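Local coordinates for protein alpha-1,2-mannosyltransferase (Ktr4), putative (Neosartorya fumigata, PDB 7BOP) that is a putative fungal Ktr4-type mannosyltransferase of the GT-A class, holding guanosine-5'-diphosphate and a manganese ion in this model, at residues P246-S251 with G293-A298; L288-G293 with I322-F327. All coordinates share one frame; numbering follows the deposited sequence.

In the fold
Each contact uses one of two consecutive helices, 294-306 in interaction 1 and 288-292 in interaction 2; Gly-293, between them, is common to both segments. Interaction 1 lies at the surface, its centre about 20 Å from the centre of the chain, and combines a tyrosine hydroxyl-carboxylate bond with packing on a ring face. Interaction 2 is deeper, about 13 Å from that centre, partly buried and carried by apolar groups, one phenylalanine set against a glycine-containing helix. Their segments alternate along the chain. They also touch directly: the loop 246-251 lies against the C-terminal end of helix 316-327, where Ser-250 N and Leu-326 O are probably hydrogen-bonded and Tyr-248 packs on Phe-327.

Interaction 1 (P246-S251 with G293-A298)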
loop_
_atom_site.group_PDB
_atom_site.type_symbol
_atom_site.label_atom_id
_atom_site.label_comp_id
_atom_site.label_asym_id
_atom_site.label_seq_id
_atom_site.Cartn_x
_atom_site.Cartn_y
_atom_site.Cartn_z
ATOM N N PRO A 246 16.282 11.043 17.791
ATOM C CA PRO A 246 16.318 12.258 16.971
ATOM C C PRO A 246 17.169 12.196 15.697
ATOM O O PRO A 246 16.957 13.008 14.800
ATOM C CB PRO A 246 16.861 13.335 17.937
ATOM C CG PRO A 246 17.518 12.582 19.043
ATOM C CD PRO A 246 16.790 11.278 19.158
ATOM N N SER A 247 18.096 11.247 15.596
ATOM C CA SER A 247 18.884 11.095 14.377
ATOM C C SER A 247 18.133 10.365 13.254
ATOM O O SER A 247 18.608 10.340 12.128
ATOM C CB SER A 247 20.199 10.362 14.673
ATOM O OG SER A 247 19.973 9.002 15.002
ATOM N N TYR A 248 16.990 9.754 13.555
ATOM C CA TYR A 248 16.271 8.961 12.552
ATOM C C TYR A 248 15.526 9.780 11.493
ATOM O O TYR A 248 15.396 9.324 10.367
ATOM C CB TYR A 248 15.310 7.996 13.243
ATOM C CG TYR A 248 15.943 6.790 13.908
ATOM C CD1 TYR A 248 17.346 6.644 14.042
ATOM C CD2 TYR A 248 15.134 5.791 14.427
ATOM C CE1 TYR A 248 17.892 5.524 14.655
ATOM C CE2 TYR A 248 15.669 4.681 15.052
ATOM C CZ TYR A 248 17.045 4.551 15.163
ATOM O OH TYR A 248 17.551 3.435 15.774
ATOM N N LEU A 249 15.023 10.965 11.842
ATOM C CA LEU A 249 14.269 11.785 10.889
ATOM C C LEU A 249 15.120 12.095 9.661
ATOM O O LEU A 249 16.246 12.578 9.798
ATOM C CB LEU A 249 13.804 13.095 11.544
ATOM C CG LEU A 249 12.945 14.015 10.673
ATOM C CD1 LEU A 249 11.538 13.454 10.491
ATOM C CD2 LEU A 249 12.873 15.404 11.277
ATOM N N SER A 250 14.598 11.813 8.465
ATOM C CA SER A 250 15.328 12.137 7.230
ATOM C C SER A 250 15.276 13.637 6.936
ATOM O O SER A 250 14.383 14.348 7.423
ATOM C CB SER A 250 14.773 11.365 6.035
ATOM O OG SER A 250 13.479 11.814 5.717
ATOM N N SER A 251 16.204 14.109 6.110
ATOM C CA SER A 251 16.217 15.515 5.720
ATOM C C SER A 251 15.105 15.801 4.692
ATOM O O SER A 251 14.380 16.783 4.823
ATOM C CB SER A 251 17.604 15.939 5.233
ATOM O OG SER A 251 17.923 15.336 4.002
ATOM N N GLY A 293 15.130 -1.965 7.469
ATOM C CA GLY A 293 16.123 -1.057 8.007
ATOM C C GLY A 293 15.927 -0.698 9.466
ATOM O O GLY A 293 14.845 -0.898 10.045
ATOM N N GLU A 294 16.994 -0.166 10.054
ATOM C CA GLU A 294 17.025 0.184 11.468
ATOM C C GLU A 294 15.872 1.104 11.850
ATOM O O GLU A 294 15.174 0.853 12.819
ATOM C CB GLU A 294 18.348 0.885 11.818
ATOM C CG GLU A 294 18.507 1.200 13.302
ATOM C CD GLU A 294 19.759 2.013 13.635
ATOM O OE1 GLU A 294 20.700 2.070 12.815
ATOM O OE2 GLU A 294 19.787 2.617 14.730
ATOM N N GLN A 295 15.698 2.166 11.083
ATOM C CA GLN A 295 14.767 3.231 11.440
ATOM C C GLN A 295 13.328 2.725 11.407
ATOM O O GLN A 295 12.632 2.764 12.430
ATOM C CB GLN A 295 14.930 4.444 10.525
ATOM C CG GLN A 295 16.241 5.201 10.713
ATOM C CD GLN A 295 17.424 4.579 9.988
ATOM O OE1 GLN A 295 17.273 3.686 9.148
ATOM N NE2 GLN A 295 18.624 5.032 10.340
ATOM N N TYR A 296 12.891 2.233 10.251
ATOM C CA TYR A 296 11.513 1.772 10.122
ATOM C C TYR A 296 11.206 0.636 11.085
ATOM O O TYR A 296 10.155 0.634 11.736
ATOM C CB TYR A 296 11.132 1.348 8.698
ATOM C CG TYR A 296 9.681 0.919 8.678
ATOM C CD1 TYR A 296 9.327 -0.404 8.944
ATOM C CD2 TYR A 296 8.659 1.855 8.500
ATOM C CE1 TYR A 296 8.002 -0.797 9.002
ATOM C CE2 TYR A 296 7.326 1.470 8.544
ATOM C CZ TYR A 296 7.009 0.143 8.789
ATOM O OH TYR A 296 5.704 -0.256 8.851
ATOM N N ASP A 297 12.087 -0.354 11.158
ATOM C CA ASP A 297 11.791 -1.503 11.987
ATOM C C ASP A 297 11.763 -1.151 13.474
ATOM O O ASP A 297 10.970 -1.720 14.209
ATOM C CB ASP A 297 12.758 -2.651 11.732
ATOM C CG ASP A 297 12.225 -3.968 12.232
ATOM O OD1 ASP A 297 11.049 -4.307 11.961
ATOM O OD2 ASP A 297 12.986 -4.671 12.910
ATOM N N ALA A 298 12.620 -0.230 13.914
ATOM C CA ALA A 298 12.550 0.276 15.297
ATOM C C ALA A 298 11.209 0.983 15.548
ATOM O O ALA A 298 10.608 0.818 16.611
ATOM C CB ALA A 298 13.708 1.217 15.594
#
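Tyr-248 turns CG away from its own carbonyl carbon (chi1 -75°), which directs the ring toward helix 294-306, while Glu-294 holds CG anti to the backbone N (chi1 -176°) and runs on extended until its carboxylate meets the phenol. There Tyr-248 OH donates a hydrogen bond to Glu-294 OE2 at 2.6 Å. The hydroxyl arrives on the anti side of the carboxylate, somewhat out of its plane, and ring and carboxylate stand almost perpendicular, 89° apart. One turn's worth of helix receives the rest of the ring. Gln-295, with CG anti to its carbonyl carbon, lays that methylene over one face in a CH-pi contact 3.9 Å from the Tyr-248 ring centroid; it is nearest Tyr-248 CG, at 3.6 Å, and so sits toward the rim. The bend at chi2 affects only the amide beyond it. At the ring edge the methyl of Ala-298 approaches, with CB 4.0 Å from Tyr-248 CE2. A single aromatic side chain is thus held at its hydroxyl, on a face and along an edge. Tyr-248 also touches Phe-327 of helix 316-327. The arrangement is a surface loop-to-helix contact of the GT-A fold, joining the loop after helix 234-244 to the first turn of helix 294-306.

Interaction 2 (L288-G293 with I322-F327); sequences LDFFRG and IGLGLF
Phe-290 reaches from the short helix 288-292 to the last turns of helix 316-327, a near-perpendicular helix-helix packing (82° between the segment axes, 11.5 Å apart) within the GT-A fold. Helix 288-292 directly follows strand 284-287 of the mixed sheet. Along 322-327, Gly-323 is the first to touch and meets the ring through its backbone, with Phe-290 CZ at the ring edge 3.6 Å from Gly-323 O. That carbonyl oxygen also accepts the helical bond from Phe-327 N. Leu-324 then brings its CD2 branch obliquely to the ring, 3.6 Å from Phe-290 CE2. Gly-325 and Leu-326 belong to the side of the helix packed elsewhere, Leu-326 against helices 234-244 and 255-258. Phe-327 closes the row with its backbone and CB: Phe-290 CE1 is 3.9 Å from Phe-327 C, again at the ring edge, while the Phe-327 ring leads off toward Gln-295 and Leu-242. Phe-290 reaches all three residues because its CG is anti to the backbone N (chi1 169°), which sends the ring outward from its helix. Within its own helix the ring also meets the adjacent Phe-291, over the centre of whose ring Phe-290 CD2 sits, 3.7 Å above the plane.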
loop_
_atom_site.group_PDB
_atom_site.type_symbol
_atom_site.label_atom_id
_atom_site.label_comp_id
_atom_site.label_asym_id
_atom_site.label_seq_id
_atom_site.Cartn_x
_atom_site.Cartn_y
_atom_site.Cartn_z
ATOM N N LEU A 288 11.778 -3.769 0.159
ATOM C CA LEU A 288 11.781 -4.517 1.415
ATOM C C LEU A 288 12.899 -4.087 2.356
ATOM O O LEU A 288 12.697 -4.095 3.566
ATOM C CB LEU A 288 11.910 -6.029 1.170
ATOM C CG LEU A 288 10.752 -6.698 0.431
ATOM C CD1 LEU A 288 11.164 -8.059 -0.142
ATOM C CD2 LEU A 288 9.544 -6.830 1.339
ATOM N N ASP A 289 14.062 -3.710 1.816
ATOM C CA ASP A 289 15.180 -3.298 2.666
ATOM C C ASP A 289 14.971 -1.954 3.370
ATOM O O ASP A 289 15.645 -1.689 4.356
ATOM C CB ASP A 289 16.498 -3.295 1.895
ATOM C CG ASP A 289 16.918 -4.690 1.454
ATOM O OD1 ASP A 289 16.480 -5.686 2.059
ATOM O OD2 ASP A 289 17.687 -4.777 0.491
ATOM N N PHE A 290 14.049 -1.116 2.889
ATOM C CA PHE A 290 13.653 0.060 3.670
ATOM C C PHE A 290 13.000 -0.368 4.974
ATOM O O PHE A 290 13.403 0.064 6.042
ATOM C CB PHE A 290 12.680 0.971 2.915
ATOM C CG PHE A 290 12.073 2.021 3.790
ATOM C CD1 PHE A 290 12.854 3.077 4.255
ATOM C CD2 PHE A 290 10.744 1.928 4.201
ATOM C CE1 PHE A 290 12.312 4.039 5.102
ATOM C CE2 PHE A 290 10.197 2.883 5.043
ATOM C CZ PHE A 290 10.980 3.943 5.487
ATOM N N PHE A 291 11.997 -1.233 4.870
ATOM C CA PHE A 291 11.221 -1.672 6.020
ATOM C C PHE A 291 12.041 -2.543 6.968
ATOM O O PHE A 291 11.834 -2.503 8.179
ATOM C CB PHE A 291 9.950 -2.399 5.566
ATOM C CG PHE A 291 9.018 -1.533 4.767
ATOM C CD1 PHE A 291 8.220 -0.579 5.402
ATOM C CD2 PHE A 291 8.955 -1.638 3.379
ATOM C CE1 PHE A 291 7.360 0.239 4.667
ATOM C CE2 PHE A 291 8.107 -0.817 2.636
ATOM C CZ PHE A 291 7.304 0.127 3.288
ATOM N N ARG A 292 12.979 -3.313 6.414
ATOM C CA ARG A 292 13.942 -4.080 7.221
ATOM C C ARG A 292 14.967 -3.205 7.919
ATOM O O ARG A 292 15.623 -3.668 8.831
ATOM C CB ARG A 292 14.702 -5.094 6.359
ATOM C CG ARG A 292 13.868 -6.239 5.845
ATOM C CD ARG A 292 14.556 -6.878 4.655
ATOM N NE ARG A 292 13.799 -8.019 4.165
ATOM C CZ ARG A 292 13.884 -8.520 2.934
ATOM N NH1 ARG A 292 14.698 -7.989 2.024
ATOM N NH2 ARG A 292 13.138 -9.566 2.604
ATOM N N GLY A 293 15.130 -1.965 7.469
ATOM C CA GLY A 293 16.123 -1.057 8.007
ATOM C C GLY A 293 15.927 -0.698 9.466
ATOM O O GLY A 293 14.845 -0.898 10.045
ATOM N N ILE A 322 3.540 7.052 7.484
ATOM C CA ILE A 322 4.297 7.809 8.485
ATOM C C ILE A 322 5.775 7.377 8.464
ATOM O O ILE A 322 6.671 8.221 8.485
ATOM C CB ILE A 322 3.693 7.652 9.891
ATOM C CG1 ILE A 322 2.355 8.406 9.982
ATOM C CG2 ILE A 322 4.641 8.179 10.949
ATOM C CD1 ILE A 322 1.490 7.985 11.145
ATOM N N GLY A 323 6.021 6.072 8.426
ATOM C CA GLY A 323 7.393 5.565 8.367
ATOM C C GLY A 323 8.176 6.097 7.179
ATOM O O GLY A 323 9.320 6.541 7.331
ATOM N N LEU A 324 7.554 6.057 5.999
ATOM C CA LEU A 324 8.135 6.637 4.783
ATOM C C LEU A 324 8.350 8.134 4.928
ATOM O O LEU A 324 9.423 8.651 4.590
ATOM C CB LEU A 324 7.247 6.373 3.557
ATOM C CG LEU A 324 7.163 4.905 3.105
ATOM C CD1 LEU A 324 5.924 4.669 2.252
ATOM C CD2 LEU A 324 8.428 4.509 2.349
ATOM N N GLY A 325 7.327 8.824 5.428
ATOM C CA GLY A 325 7.371 10.273 5.572
ATOM C C GLY A 325 8.385 10.801 6.567
ATOM O O GLY A 325 8.785 11.951 6.464
ATOM N N LEU A 326 8.784 9.982 7.536
ATOM C CA LEU A 326 9.793 10.373 8.531
ATOM C C LEU A 326 11.198 9.839 8.248
ATOM O O LEU A 326 12.177 10.512 8.566
ATOM C CB LEU A 326 9.364 9.905 9.920
ATOM C CG LEU A 326 8.058 10.501 10.441
ATOM C CD1 LEU A 326 7.683 9.806 11.729
ATOM C CD2 LEU A 326 8.189 11.999 10.632
ATOM N N PHE A 327 11.292 8.643 7.665
ATOM C CA PHE A 327 12.565 7.917 7.560
ATOM C C PHE A 327 13.080 7.690 6.136
ATOM O O PHE A 327 14.265 7.406 5.966
ATOM C CB PHE A 327 12.457 6.587 8.324
ATOM C CG PHE A 327 11.848 6.736 9.699
ATOM C CD1 PHE A 327 12.358 7.674 10.603
ATOM C CD2 PHE A 327 10.742 5.973 10.082
ATOM C CE1 PHE A 327 11.783 7.840 11.852
ATOM C CE2 PHE A 327 10.166 6.136 11.336
ATOM C CZ PHE A 327 10.691 7.064 12.222
#